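Long-range contacts in glycerophosphoryl diester phosphodiesterase (Parabacteroides distasonis, PDB 3MZ2), which probably hydrolyses glycerophosphodiesters to glycerol phosphate and an alcohol: residues 33-38 with 61-66; 134-139 with 159-164; 181-186 with 204-209; 230-235 with 260-265; 250-255 with 269-274. One frame throughout, in Å; residues are numbered along the deposited sequence. Where two conformers were deposited one is given.

Interaction 1: residues 33-38 with 61-66; sequences LISGHR and PATFEI. With SO4 (sulfate ion), chain C; SO4 (sulfate ion), chain G.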
# COMPACT_ATOMS: atom_id res chain seq x y z
N LEU A 33 12.47 -2.20 24.15
CA LEU A 33 11.17 -2.75 23.81
C LEU A 33 11.21 -3.70 22.60
O LEU A 33 12.08 -3.58 21.74
CB LEU A 33 10.18 -1.63 23.56
CG LEU A 33 9.94 -0.73 24.73
CD1 LEU A 33 8.86 0.31 24.34
CD2 LEU A 33 9.50 -1.47 26.05
N ILE A 34 10.28 -4.65 22.53
CA ILE A 34 10.18 -5.59 21.44
C ILE A 34 8.77 -5.55 20.86
O ILE A 34 7.75 -5.50 21.60
CB ILE A 34 10.48 -7.00 21.89
CG1 ILE A 34 11.91 -7.14 22.47
CG2 ILE A 34 10.35 -8.04 20.73
CD1 ILE A 34 12.28 -8.54 23.07
N SER A 35 8.71 -5.55 19.55
CA SER A 35 7.42 -5.63 18.83
C SER A 35 7.46 -6.79 17.87
O SER A 35 8.45 -6.98 17.15
CB SER A 35 7.15 -4.29 18.12
OG SER A 35 5.82 -4.21 17.65
N GLY A 36 6.41 -7.62 17.88
CA GLY A 36 6.30 -8.76 17.01
C GLY A 36 5.81 -8.34 15.67
O GLY A 36 4.64 -7.95 15.52
N HIS A 37 6.68 -8.39 14.67
CA HIS A 37 6.31 -8.16 13.27
C HIS A 37 5.32 -9.20 12.76
O HIS A 37 5.57 -10.42 12.80
CB HIS A 37 7.57 -8.20 12.40
CG HIS A 37 7.35 -7.83 10.97
ND1 HIS A 37 7.47 -8.74 9.94
CD2 HIS A 37 7.08 -6.64 10.38
CE1 HIS A 37 7.28 -8.13 8.78
NE2 HIS A 37 7.05 -6.85 9.02
N ARG A 38 4.19 -8.68 12.26
CA ARG A 38 3.07 -9.49 11.76
C ARG A 38 2.69 -10.47 12.83
O ARG A 38 2.29 -11.58 12.52
CB ARG A 38 3.41 -10.22 10.45
CG ARG A 38 3.84 -9.38 9.27
CD ARG A 38 4.10 -10.25 8.03
NE ARG A 38 4.85 -9.61 6.95
CZ ARG A 38 5.56 -10.27 6.03
NH1 ARG A 38 5.60 -11.59 6.02
NH2 ARG A 38 6.22 -9.60 5.09
N PRO A 61 7.51 -9.50 27.30
CA PRO A 61 6.54 -8.46 26.95
C PRO A 61 6.79 -7.99 25.53
O PRO A 61 7.93 -7.95 25.09
CB PRO A 61 6.85 -7.33 27.95
CG PRO A 61 8.17 -7.59 28.42
CD PRO A 61 8.47 -9.04 28.32
N ALA A 62 5.72 -7.69 24.80
CA ALA A 62 5.85 -7.20 23.45
C ALA A 62 4.54 -6.52 23.04
O ALA A 62 3.50 -6.77 23.63
CB ALA A 62 6.16 -8.37 22.49
N THR A 63 4.65 -5.67 22.03
CA THR A 63 3.53 -5.17 21.25
C THR A 63 3.49 -5.99 19.97
O THR A 63 4.41 -6.74 19.69
CB THR A 63 3.68 -3.70 20.89
OG1 THR A 63 4.94 -3.52 20.23
CG2 THR A 63 3.64 -2.84 22.16
N PHE A 64 2.37 -5.91 19.25
CA PHE A 64 2.20 -6.69 18.02
C PHE A 64 1.73 -5.81 16.87
O PHE A 64 0.68 -5.20 16.94
CB PHE A 64 1.21 -7.85 18.26
CG PHE A 64 1.68 -8.82 19.33
CD1 PHE A 64 2.72 -9.65 19.06
CD2 PHE A 64 1.17 -8.81 20.59
CE1 PHE A 64 3.20 -10.55 20.01
CE2 PHE A 64 1.65 -9.68 21.57
CZ PHE A 64 2.71 -10.53 21.28
N GLU A 65 2.49 -5.85 15.79
CA GLU A 65 2.17 -5.16 14.56
C GLU A 65 1.43 -6.18 13.70
O GLU A 65 1.90 -7.30 13.53
CB GLU A 65 3.47 -4.73 13.90
CG GLU A 65 3.23 -3.95 12.63
CD GLU A 65 3.25 -4.75 11.37
OE1 GLU A 65 3.54 -5.97 11.37
OE2 GLU A 65 2.98 -4.12 10.32
N ILE A 66 0.23 -5.85 13.23
CA ILE A 66 -0.64 -6.82 12.58
C ILE A 66 -1.20 -6.24 11.27
O ILE A 66 -1.14 -5.02 11.02
CB ILE A 66 -1.76 -7.29 13.57
CG1 ILE A 66 -2.62 -6.12 14.02
CG2 ILE A 66 -1.10 -7.97 14.79
CD1 ILE A 66 -3.80 -6.46 14.98
S SO4 C . 5.68 -5.94 6.06
O1 SO4 C . 4.72 -6.71 6.86
O2 SO4 C . 6.26 -4.92 6.93
O3 SO4 C . 6.76 -6.78 5.52
O4 SO4 C . 4.95 -5.42 4.87
S SO4 G . 8.56 -12.97 4.35
O1 SO4 G . 8.79 -14.42 4.34
O2 SO4 G . 8.20 -12.56 5.70
O3 SO4 G . 9.79 -12.29 3.92
O4 SO4 G . 7.44 -12.56 3.49
O HOH W 1 8.88 -5.27 25.09
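Ile34 and Gly36 are joined to Thr63 and Glu65 by three backbone hydrogen bonds of a parallel pair, the shortest being Gly36 N to Thr63 O at 2.8 Å. Gly36 suits its place for want of a side chain: a beta carbon there would come about 3.0 Å from Phe64 CD1, whose ring is packed under helix 50-59. On the other face two small polar residues meet, with Ser35 OG 2.8 Å from Thr63 OG1. A water also spans Ile34 N and Pro61 O.

Among the charged groups, Glu65 bends at its second torsion (chi2 -95°), and its OE1 accepts from Arg38 N at 2.9 Å, nearly on the line of the C-O bond. The carboxylate lies beside the His37 ring with the two planes almost parallel. His37 NE2 and Arg38 then grip one sulfate: NE2 reaches its O2 at 3.0 Å, Arg38 NE its O1 at 2.9 Å in a nearly straight bond (177°), and Arg38 NH2 its O3. Asp266 holds His37 ND1, while Glu47 pairs with Arg38 NH1. Such anion-holding side chains just past the strand ends of a beta-alpha-beta unit are characteristic of TIM-barrel active sites, and the sulfate is consistent with a phosphate-binding position.

Interaction 2: residues 134-139 with 159-164; sequences ILILDK and YVMITV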
# COMPACT_ATOMS: atom_id res chain seq x y z
N ILE A 134 -0.39 -3.96 23.27
CA ILE A 134 -0.82 -2.92 22.37
C ILE A 134 -0.70 -3.50 20.99
O ILE A 134 0.32 -4.12 20.68
CB ILE A 134 0.11 -1.69 22.44
CG1 ILE A 134 0.26 -1.18 23.85
CG2 ILE A 134 -0.35 -0.54 21.47
CD1 ILE A 134 1.47 -0.36 24.07
N LEU A 135 -1.71 -3.34 20.15
CA LEU A 135 -1.64 -3.74 18.78
C LEU A 135 -1.32 -2.53 17.92
O LEU A 135 -1.71 -1.37 18.23
CB LEU A 135 -3.02 -4.30 18.36
CG LEU A 135 -3.59 -5.46 19.19
CD1 LEU A 135 -4.99 -5.84 18.68
CD2 LEU A 135 -2.63 -6.63 19.20
N ILE A 136 -0.63 -2.76 16.81
CA ILE A 136 -0.22 -1.71 15.91
C ILE A 136 -0.68 -2.09 14.50
O ILE A 136 -0.26 -3.12 13.96
CB ILE A 136 1.31 -1.49 15.94
CG1 ILE A 136 1.76 -1.26 17.39
CG2 ILE A 136 1.65 -0.26 15.00
CD1 ILE A 136 3.33 -1.14 17.60
N LEU A 137 -1.62 -1.32 13.96
CA LEU A 137 -2.29 -1.67 12.72
C LEU A 137 -1.53 -1.16 11.49
O LEU A 137 -1.41 0.07 11.26
CB LEU A 137 -3.72 -1.13 12.66
CG LEU A 137 -4.63 -1.49 13.85
CD1 LEU A 137 -6.09 -1.02 13.57
CD2 LEU A 137 -4.59 -2.97 14.22
N ASP A 138 -1.11 -2.09 10.65
CA ASP A 138 -0.58 -1.71 9.35
C ASP A 138 -1.80 -1.48 8.42
O ASP A 138 -2.95 -1.62 8.83
CB ASP A 138 0.36 -2.81 8.84
CG ASP A 138 1.29 -2.34 7.72
OD1 ASP A 138 1.35 -1.13 7.43
OD2 ASP A 138 1.98 -3.22 7.15
N LYS A 139 -1.56 -1.03 7.21
CA LYS A 139 -2.61 -0.69 6.25
C LYS A 139 -2.52 -1.69 5.11
O LYS A 139 -1.44 -1.79 4.50
CB LYS A 139 -2.32 0.74 5.72
CG LYS A 139 -3.04 1.16 4.42
CD LYS A 139 -2.83 2.65 4.14
CE LYS A 139 -3.86 3.24 3.18
NZ LYS A 139 -3.99 4.72 3.39
N TYR A 159 -4.80 0.99 23.43
CA TYR A 159 -4.19 -0.29 23.11
C TYR A 159 -4.20 -0.66 21.63
O TYR A 159 -3.81 -1.77 21.28
CB TYR A 159 -4.72 -1.45 23.97
CG TYR A 159 -6.21 -1.65 23.95
CD1 TYR A 159 -7.06 -0.87 24.76
CD2 TYR A 159 -6.79 -2.73 23.24
CE1 TYR A 159 -8.43 -1.06 24.74
CE2 TYR A 159 -8.15 -2.94 23.26
CZ TYR A 159 -8.97 -2.10 23.97
OH TYR A 159 -10.32 -2.33 23.98
N VAL A 160 -4.65 0.24 20.77
CA VAL A 160 -4.62 -0.03 19.32
C VAL A 160 -4.05 1.22 18.66
O VAL A 160 -4.70 2.27 18.63
CB VAL A 160 -6.01 -0.37 18.76
CG1 VAL A 160 -5.92 -0.75 17.23
CG2 VAL A 160 -6.70 -1.48 19.56
N MSE A 161 -2.82 1.13 18.16
CA MSE A 161 -2.10 2.24 17.52
C MSE A 161 -2.24 2.12 16.01
O MSE A 161 -2.53 1.02 15.51
CB MSE A 161 -0.60 2.23 17.86
CG MSE A 161 -0.36 2.52 19.30
SE MSE A 161 1.45 2.06 19.88
CE MSE A 161 2.52 3.22 18.71
N ILE A 162 -1.99 3.22 15.32
CA ILE A 162 -2.14 3.26 13.85
C ILE A 162 -0.79 3.56 13.21
O ILE A 162 -0.14 4.51 13.59
CB ILE A 162 -3.16 4.33 13.43
CG1 ILE A 162 -4.51 4.08 14.13
CG2 ILE A 162 -3.35 4.34 11.88
CD1 ILE A 162 -5.46 5.33 14.16
N THR A 163 -0.39 2.75 12.23
CA THR A 163 0.83 3.00 11.48
C THR A 163 0.50 4.02 10.41
O THR A 163 -0.48 3.86 9.68
CB THR A 163 1.38 1.72 10.81
OG1 THR A 163 1.65 0.77 11.82
CG2 THR A 163 2.71 2.06 10.06
N VAL A 164 1.34 5.06 10.34
CA VAL A 164 1.19 6.13 9.35
C VAL A 164 2.52 6.35 8.67
O VAL A 164 3.59 6.25 9.33
CB VAL A 164 0.69 7.46 10.00
CG1 VAL A 164 -0.78 7.29 10.50
CG2 VAL A 164 1.62 7.96 11.11
O HOH W 2 -2.41 1.94 9.26
O HOH W 3 0.26 1.97 7.40
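Met161, modelled as selenomethionine, lies against Ile134 and Ile136 across two parallel strands, and its side chain can be followed outward. CB sits 3.8 Å from Leu135 O, the carbonyl that also accepts the backbone N of Met161 in a short, straight bond (2.7 Å, 173°). CG comes to 3.8 Å from Ile134 CG2, and SE presses closer on the same methyl at 3.5 Å, the two side chains slanting across one another. SE also runs beside Ile136, which points the same way, with CG1 4.2 Å off. The third torsion (chi3 60°) then turns CE toward the next strand, where it packs on Phe182 O. A long, unbranched apolar chain, extended as far as SE and bent only there, suits a residue that must touch two isoleucines and the next strand.

The two strands, linked by helix 144-153, form one of the right-handed beta-alpha-beta units of the TIM barrel. Met161 and Ile136 lie on one face of the sheet. Next along, Thr163 points toward strand 135-137; its OG1 meets Ile136 CG2 at 3.3 Å, the side chains crossing at about a right angle, and Thr163 N donates to Leu137 O. Leu137 and Val160 lie on the opposite face: Leu137 CD1 touches Val160 CG1 at 3.7 Å, and their branched side chains fit beneath Thr147 and Ile151 of helix 144-153. Beyond the strand the carboxylate of Asp138 forms a salt bridge with Lys140.

Interaction 3: residues 181-186 with 204-209; sequences MFEAFV and HIMAYV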
# COMPACT_ATOMS: atom_id res chain seq x y z
N MSE A 181 -2.79 7.20 19.07
CA MSE A 181 -1.33 7.08 19.16
C MSE A 181 -0.83 6.46 17.87
O MSE A 181 -1.46 5.53 17.37
CB MSE A 181 -0.97 6.24 20.36
CG MSE A 181 0.47 5.92 20.64
SE MSE A 181 1.27 7.38 21.66
CE MSE A 181 3.04 7.26 20.88
N PHE A 182 0.32 6.93 17.37
CA PHE A 182 0.83 6.51 16.09
C PHE A 182 2.17 5.78 16.15
O PHE A 182 3.05 6.16 16.96
CB PHE A 182 1.00 7.75 15.20
CG PHE A 182 -0.28 8.45 14.95
CD1 PHE A 182 -1.27 7.85 14.18
CD2 PHE A 182 -0.53 9.68 15.51
CE1 PHE A 182 -2.48 8.47 13.98
CE2 PHE A 182 -1.75 10.34 15.33
CZ PHE A 182 -2.71 9.76 14.54
N GLU A 183 2.32 4.82 15.23
CA GLU A 183 3.66 4.41 14.79
C GLU A 183 3.89 5.17 13.47
O GLU A 183 3.20 4.95 12.51
CB GLU A 183 3.76 2.90 14.56
CG GLU A 183 5.12 2.54 13.99
CD GLU A 183 5.28 1.11 13.61
OE1 GLU A 183 5.11 0.24 14.50
OE2 GLU A 183 5.67 0.90 12.44
N ALA A 184 4.80 6.12 13.48
CA ALA A 184 5.06 6.98 12.32
C ALA A 184 6.37 6.60 11.64
O ALA A 184 7.36 6.42 12.30
CB ALA A 184 5.09 8.46 12.77
N PHE A 185 6.38 6.48 10.31
CA PHE A 185 7.61 6.33 9.57
C PHE A 185 8.38 7.64 9.63
O PHE A 185 7.90 8.69 9.17
CB PHE A 185 7.32 5.95 8.11
CG PHE A 185 7.00 4.49 7.90
CD1 PHE A 185 6.12 3.83 8.74
CD2 PHE A 185 7.52 3.79 6.82
CE1 PHE A 185 5.86 2.48 8.59
CE2 PHE A 185 7.22 2.42 6.63
CZ PHE A 185 6.38 1.78 7.53
N VAL A 186 9.59 7.59 10.17
CA VAL A 186 10.40 8.80 10.30
C VAL A 186 11.82 8.43 9.97
O VAL A 186 12.62 8.20 10.86
CB VAL A 186 10.35 9.47 11.73
CG1 VAL A 186 10.86 10.91 11.60
CG2 VAL A 186 9.00 9.46 12.33
N HIS A 204 2.31 11.95 20.69
CA HIS A 204 1.48 10.89 20.09
C HIS A 204 2.18 10.02 19.02
O HIS A 204 1.51 9.26 18.30
CB HIS A 204 0.24 11.56 19.48
CG HIS A 204 -0.71 12.03 20.53
ND1 HIS A 204 -1.98 11.53 20.68
CD2 HIS A 204 -0.54 12.94 21.52
CE1 HIS A 204 -2.56 12.12 21.72
NE2 HIS A 204 -1.72 13.01 22.22
N ILE A 205 3.51 10.10 18.99
CA ILE A 205 4.35 9.42 18.04
C ILE A 205 5.39 8.49 18.70
O ILE A 205 6.07 8.86 19.65
CB ILE A 205 5.01 10.40 17.09
CG1 ILE A 205 3.92 11.01 16.21
CG2 ILE A 205 6.08 9.69 16.23
CD1 ILE A 205 4.45 12.03 15.24
N MSE A 206 5.43 7.26 18.17
CA MSE A 206 6.60 6.37 18.27
C MSE A 206 7.10 6.25 16.84
O MSE A 206 6.28 6.14 15.93
CB MSE A 206 6.21 5.02 18.87
CG MSE A 206 7.36 4.02 19.02
SE MSE A 206 7.54 2.91 17.37
CE MSE A 206 6.03 1.74 17.82
N ALA A 207 8.43 6.26 16.64
CA ALA A 207 8.96 6.34 15.29
C ALA A 207 9.62 5.08 14.78
O ALA A 207 10.51 4.57 15.45
CB ALA A 207 9.93 7.52 15.18
N TYR A 208 9.21 4.67 13.59
CA TYR A 208 9.86 3.64 12.83
C TYR A 208 10.93 4.34 11.99
O TYR A 208 10.60 5.25 11.20
CB TYR A 208 8.85 2.89 11.95
CG TYR A 208 9.53 1.96 10.97
CD1 TYR A 208 10.37 0.95 11.42
CD2 TYR A 208 9.38 2.12 9.61
CE1 TYR A 208 11.04 0.12 10.55
CE2 TYR A 208 10.03 1.26 8.71
CZ TYR A 208 10.86 0.26 9.22
OH TYR A 208 11.55 -0.61 8.38
N VAL A 209 12.21 4.02 12.24
CA VAL A 209 13.30 4.68 11.55
C VAL A 209 13.97 3.81 10.48
O VAL A 209 14.98 4.21 9.93
CB VAL A 209 14.37 5.24 12.52
CG1 VAL A 209 13.74 6.33 13.52
CG2 VAL A 209 15.07 4.11 13.35
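Tyr208 drives its ring edge into the face of Phe185 in a T-shaped pair. Its CD2 stands 3.5 Å above the Phe185 plane, over the ring centre, with the planes at 64° and the centroids 4.7 Å apart. Tyr208 CG is anti to its own backbone N (chi1 170°), which starts the ring off on the side where Phe185 stands. Beside this pair Glu183 lies side by side with Met206, its OE1 3.8 Å from the terminal methyl CE, while OE2 reaches Tyr208 CB at the same distance.

Behind these side chains is a ladder of five backbone hydrogen bonds, from Phe182 N to His204 O through to Val186 N to Tyr208 O. It sets the parallel register of a beta-alpha-beta unit of the TIM barrel, with helix 189-197 as its crossover. The helix packs on the other face, where small and branched residues suit the close fit: Ala184 CB meets Ile205 CG2 at 3.8 Å, and Val186 CG2 meets Ala207 CB at 3.6 Å. Val186 O, against Val209 CG1, is buried without a polar partner. At the start of the strands Met181, doubly bent, brings its methyl CE against the backbone, 3.4 Å from Ile205 C. Further out, His165, just after strand 160-164, forms an edge-to-face pair with Phe185, Met232 touches both Glu183 and Tyr208, and Phe180 O holds His204 ND1.

Interaction 4: residues 230-235 with 260-265; sequences MCMIST and VDIIES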
# COMPACT_ATOMS: atom_id res chain seq x y z
N MSE A 230 10.59 7.69 21.07
CA MSE A 230 11.29 6.41 20.97
C MSE A 230 11.36 5.94 19.54
O MSE A 230 10.41 6.16 18.79
CB MSE A 230 10.59 5.34 21.79
CG MSE A 230 10.80 5.64 23.24
SE MSE A 230 9.94 4.53 24.55
CE MSE A 230 11.17 3.02 24.57
N CYS A 231 12.46 5.26 19.21
CA CYS A 231 12.80 4.87 17.85
C CYS A 231 12.94 3.35 17.68
O CYS A 231 13.58 2.65 18.51
CB CYS A 231 14.08 5.63 17.40
SG CYS A 231 13.90 7.41 17.42
N MSE A 232 12.37 2.88 16.60
CA MSE A 232 12.26 1.46 16.33
C MSE A 232 12.97 1.12 15.03
O MSE A 232 12.73 1.74 14.00
CB MSE A 232 10.80 1.07 16.18
CG MSE A 232 10.59 -0.44 16.14
SE MSE A 232 8.70 -0.81 16.09
CE MSE A 232 8.41 -0.89 14.17
N ILE A 233 13.81 0.09 15.11
CA ILE A 233 14.33 -0.60 13.92
C ILE A 233 13.57 -1.89 13.67
O ILE A 233 13.28 -2.63 14.59
CB ILE A 233 15.85 -0.97 14.14
CG1 ILE A 233 16.72 0.30 14.12
CG2 ILE A 233 16.32 -2.02 13.17
CD1 ILE A 233 16.91 0.90 12.71
N SER A 234 13.25 -2.16 12.40
CA SER A 234 12.64 -3.42 12.04
C SER A 234 13.73 -4.29 11.47
O SER A 234 14.36 -3.92 10.46
CB SER A 234 11.58 -3.28 10.99
OG SER A 234 11.10 -4.59 10.64
N THR A 235 13.95 -5.43 12.10
CA THR A 235 14.92 -6.41 11.66
C THR A 235 14.32 -7.44 10.69
O THR A 235 15.02 -8.33 10.19
CB THR A 235 15.57 -7.13 12.85
OG1 THR A 235 14.57 -7.72 13.68
CG2 THR A 235 16.43 -6.13 13.68
N VAL A 260 19.08 2.49 19.91
CA VAL A 260 17.72 2.21 19.42
C VAL A 260 16.88 1.64 20.58
O VAL A 260 17.37 0.90 21.48
CB VAL A 260 17.76 1.24 18.25
CG1 VAL A 260 16.35 0.72 17.91
CG2 VAL A 260 18.41 1.91 17.00
N ASP A 261 15.60 2.04 20.61
CA ASP A 261 14.70 1.82 21.76
C ASP A 261 13.86 0.57 21.61
O ASP A 261 13.51 -0.10 22.62
CB ASP A 261 13.82 3.06 21.99
CG ASP A 261 14.66 4.34 22.07
OD1 ASP A 261 15.55 4.38 22.95
OD2 ASP A 261 14.52 5.19 21.16
N ILE A 262 13.47 0.29 20.36
CA ILE A 262 12.51 -0.76 20.08
C ILE A 262 13.03 -1.57 18.89
O ILE A 262 13.50 -1.01 17.92
CB ILE A 262 11.08 -0.18 19.75
CG1 ILE A 262 10.65 0.91 20.77
CG2 ILE A 262 10.08 -1.32 19.65
CD1 ILE A 262 9.37 1.67 20.42
N ILE A 263 13.00 -2.90 19.02
CA ILE A 263 13.23 -3.80 17.87
C ILE A 263 11.93 -4.45 17.45
O ILE A 263 11.26 -5.12 18.30
CB ILE A 263 14.26 -4.88 18.20
CG1 ILE A 263 15.62 -4.22 18.35
CG2 ILE A 263 14.31 -5.92 17.08
CD1 ILE A 263 16.70 -5.14 18.98
N GLU A 264 11.52 -4.24 16.21
CA GLU A 264 10.43 -5.01 15.58
C GLU A 264 11.01 -6.16 14.79
O GLU A 264 11.88 -5.96 13.93
CB GLU A 264 9.58 -4.15 14.65
CG GLU A 264 8.44 -4.91 13.99
CD GLU A 264 7.84 -4.14 12.83
OE1 GLU A 264 8.51 -3.96 11.79
OE2 GLU A 264 6.72 -3.70 12.98
N SER A 265 10.52 -7.37 15.06
CA SER A 265 11.13 -8.59 14.55
C SER A 265 10.13 -9.68 14.29
O SER A 265 9.11 -9.79 15.03
CB SER A 265 12.20 -9.05 15.57
OG SER A 265 12.83 -10.27 15.23
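Asp261 reaches across to the neighbouring strand and accepts Cys231 N on OD2 at 2.8 Å, using the lone pair turned away from its other oxygen. That carboxylate is fixed from outside as well, since His225 also bonds OD2 and Arg30 forms a salt bridge with OD1. Cys231 O in turn takes two donors, Asp261 N and Ile262 N, the latter at 3.0 Å. Two such grips anchor the start of the pairing, and a short acidic residue is well suited to reach a backbone N-H here.

At the far end Ser234 OG donates to Glu264 OE1 at 2.9 Å, again to the anti lone pair, from a glutamate whose chain is extended beyond CG. An alanine in place of Glu264 would probably leave Ser234 OG without this acceptor and its hydroxyl freer to turn. Thr235 N meets Glu264 O at 2.8 Å, almost in line with the carbonyl bond, and Asp240 holds the hydroxyls of Thr235 and Ser265.

Packing surrounds these bonds. The side chains of Ile233 and Val260 cross at about a right angle, with Ile233 CG1 3.7 Å from Val260 CG2, while Ile262 lies against Met232 on the other face. Strand 231-234 sits between strands 205-210 and 262-265, and the latter pairs in turn with strand 33-36. Helix 245-257 covers Val260 and Thr235, and helix 215-226 packs on Cys231 and Val260.

Interaction 5: residues 250-255 with 269-274; sequences EAYRMI and IEVAEA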
# COMPACT_ATOMS: atom_id res chain seq x y z
N GLU A 250 23.78 -11.45 18.20
CA GLU A 250 24.77 -10.38 18.17
C GLU A 250 24.18 -9.12 17.54
O GLU A 250 24.37 -7.99 18.06
CB GLU A 250 26.05 -10.83 17.44
CG GLU A 250 27.19 -9.80 17.53
CD GLU A 250 27.03 -8.64 16.60
OE1 GLU A 250 26.53 -8.84 15.45
OE2 GLU A 250 27.40 -7.51 17.02
N ALA A 251 23.45 -9.30 16.44
CA ALA A 251 22.87 -8.20 15.72
C ALA A 251 21.81 -7.45 16.56
O ALA A 251 21.77 -6.23 16.61
CB ALA A 251 22.23 -8.71 14.39
N TYR A 252 20.97 -8.19 17.28
CA TYR A 252 19.96 -7.56 18.12
C TYR A 252 20.61 -6.75 19.24
O TYR A 252 20.20 -5.64 19.53
CB TYR A 252 18.99 -8.60 18.69
CG TYR A 252 18.26 -9.44 17.65
CD1 TYR A 252 17.72 -8.88 16.50
CD2 TYR A 252 18.08 -10.81 17.85
CE1 TYR A 252 17.04 -9.64 15.56
CE2 TYR A 252 17.41 -11.60 16.91
CZ TYR A 252 16.89 -11.01 15.78
OH TYR A 252 16.23 -11.80 14.86
N ARG A 253 21.63 -7.31 19.87
CA ARG A 253 22.39 -6.54 20.87
C ARG A 253 23.05 -5.29 20.31
O ARG A 253 23.01 -4.24 20.94
CB ARG A 253 23.40 -7.46 21.61
CG ARG A 253 22.74 -8.42 22.58
CD ARG A 253 23.79 -9.18 23.36
NE ARG A 253 24.61 -10.09 22.55
CZ ARG A 253 24.32 -11.37 22.30
NH1 ARG A 253 23.19 -11.94 22.80
NH2 ARG A 253 25.16 -12.09 21.55
N MSE A 254 23.64 -5.38 19.12
CA MSE A 254 24.30 -4.22 18.50
C MSE A 254 23.28 -3.09 18.30
O MSE A 254 23.56 -1.92 18.57
CB MSE A 254 24.95 -4.65 17.18
CG MSE A 254 25.54 -3.53 16.41
SE MSE A 254 27.01 -4.19 15.26
CE MSE A 254 26.02 -5.55 14.19
N ILE A 255 22.05 -3.44 17.89
CA ILE A 255 21.01 -2.43 17.69
C ILE A 255 20.74 -1.68 18.98
O ILE A 255 20.69 -0.45 18.98
CB ILE A 255 19.72 -3.01 17.11
CG1 ILE A 255 19.98 -3.46 15.66
CG2 ILE A 255 18.61 -1.96 17.18
CD1 ILE A 255 19.00 -4.51 15.13
N ILE A 269 11.00 -13.62 20.30
CA ILE A 269 11.50 -14.46 21.39
C ILE A 269 13.01 -14.52 21.30
O ILE A 269 13.71 -14.41 22.31
CB ILE A 269 10.87 -15.86 21.42
CG1 ILE A 269 9.34 -15.75 21.56
CG2 ILE A 269 11.48 -16.70 22.63
CD1 ILE A 269 8.63 -17.04 21.25
N GLU A 270 13.55 -14.63 20.09
CA GLU A 270 15.01 -14.61 19.95
C GLU A 270 15.55 -13.26 20.36
O GLU A 270 16.64 -13.17 20.99
CB GLU A 270 15.44 -14.92 18.52
CG GLU A 270 15.28 -16.33 18.11
CD GLU A 270 15.96 -16.61 16.76
OE1 GLU A 270 17.03 -16.05 16.47
OE2 GLU A 270 15.40 -17.40 15.99
N VAL A 271 14.84 -12.18 19.99
CA VAL A 271 15.25 -10.84 20.37
C VAL A 271 15.31 -10.75 21.90
O VAL A 271 16.31 -10.29 22.47
CB VAL A 271 14.36 -9.73 19.79
CG1 VAL A 271 14.85 -8.36 20.28
CG2 VAL A 271 14.43 -9.76 18.28
N ALA A 272 14.26 -11.24 22.55
CA ALA A 272 14.19 -11.22 24.01
C ALA A 272 15.33 -11.96 24.65
O ALA A 272 15.98 -11.46 25.56
CB ALA A 272 12.86 -11.82 24.50
N GLU A 273 15.60 -13.18 24.19
CA GLU A 273 16.73 -13.95 24.72
C GLU A 273 18.07 -13.24 24.49
O GLU A 273 18.93 -13.23 25.39
CB GLU A 273 16.71 -15.39 24.17
CG GLU A 273 15.45 -16.09 24.68
CD GLU A 273 15.30 -17.55 24.34
OE1 GLU A 273 16.24 -18.14 23.75
OE2 GLU A 273 14.21 -18.11 24.71
N ALA A 274 18.24 -12.63 23.31
CA ALA A 274 19.52 -11.98 22.98
C ALA A 274 19.80 -10.74 23.83
O ALA A 274 20.95 -10.52 24.23
CB ALA A 274 19.54 -11.57 21.50
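Val271 sets one methyl squarely on the ring of Tyr252, the central apolar contact between two helices whose axes, taken over these segments, pass 8.9 Å apart at a crossing angle of -68°. Its CG2 stands 3.5 Å from the ring centroid and 3° off the ring normal, a CH-pi contact with all six ring carbons at nearly equal distance. The side chains themselves cross at about a right angle. Ala274 comes from another direction: its CB lies near the ring plane, at the edge, 4.0 Å from Tyr252 CD2. Alanine fits there because the helix backbones come close, and a beta-branched valine offers the methyl that the flat ring can receive. Glu270 brings its CB to 4.2 Å from Tyr252 CE2.

The polar part is one hydrogen bond. Arg253 bends at its third torsion (chi3 -66°), and NH1 donates to Ala274 O at 3.0 Å with that oxygen nearly in the guanidinium plane. The aliphatic stem follows the same carbonyl, with CG only 3.2 Å from Ala274 O. An alanine in place of Arg253 would probably leave Ala274 O without this donor and without the CG and CD that cover it. Glu270 sends its carboxylate elsewhere, to salt bridges with Arg248 and Arg267, while Tyr252 OH bonds Asp240 at the strand ends.

Ala274 is next to the last residue of helix 268-275, in the final turn, where carbonyls have no further helical N-H to meet. The chemistry therefore combines an apolar centre with an arginine at its margin whose positive charge would probably favour the carbonyl end of the neighbouring helix.

From the N terminus, interactions 1, 2, 3 and 4 follow in series, each closing a loop that holds the crossover helix of one beta-alpha-beta unit. Further strand pairings join them: 63-70 with 135-137 links interactions 1 and 2, 160-164 with 182-185 links 2 and 3, and 205-210 with 231-234 links 3 and 4. Strand 262-265 then pairs with strand 33-36, so that interaction 4 meets interaction 1 and the barrel closes. Interaction 5 crosses interaction 4 along the chain, because helix 245-257 precedes strand 262-265 and helix 268-275 follows it. It ties these outer helices together over the closing strands, where Ile34 packs against Val271 and Ala272.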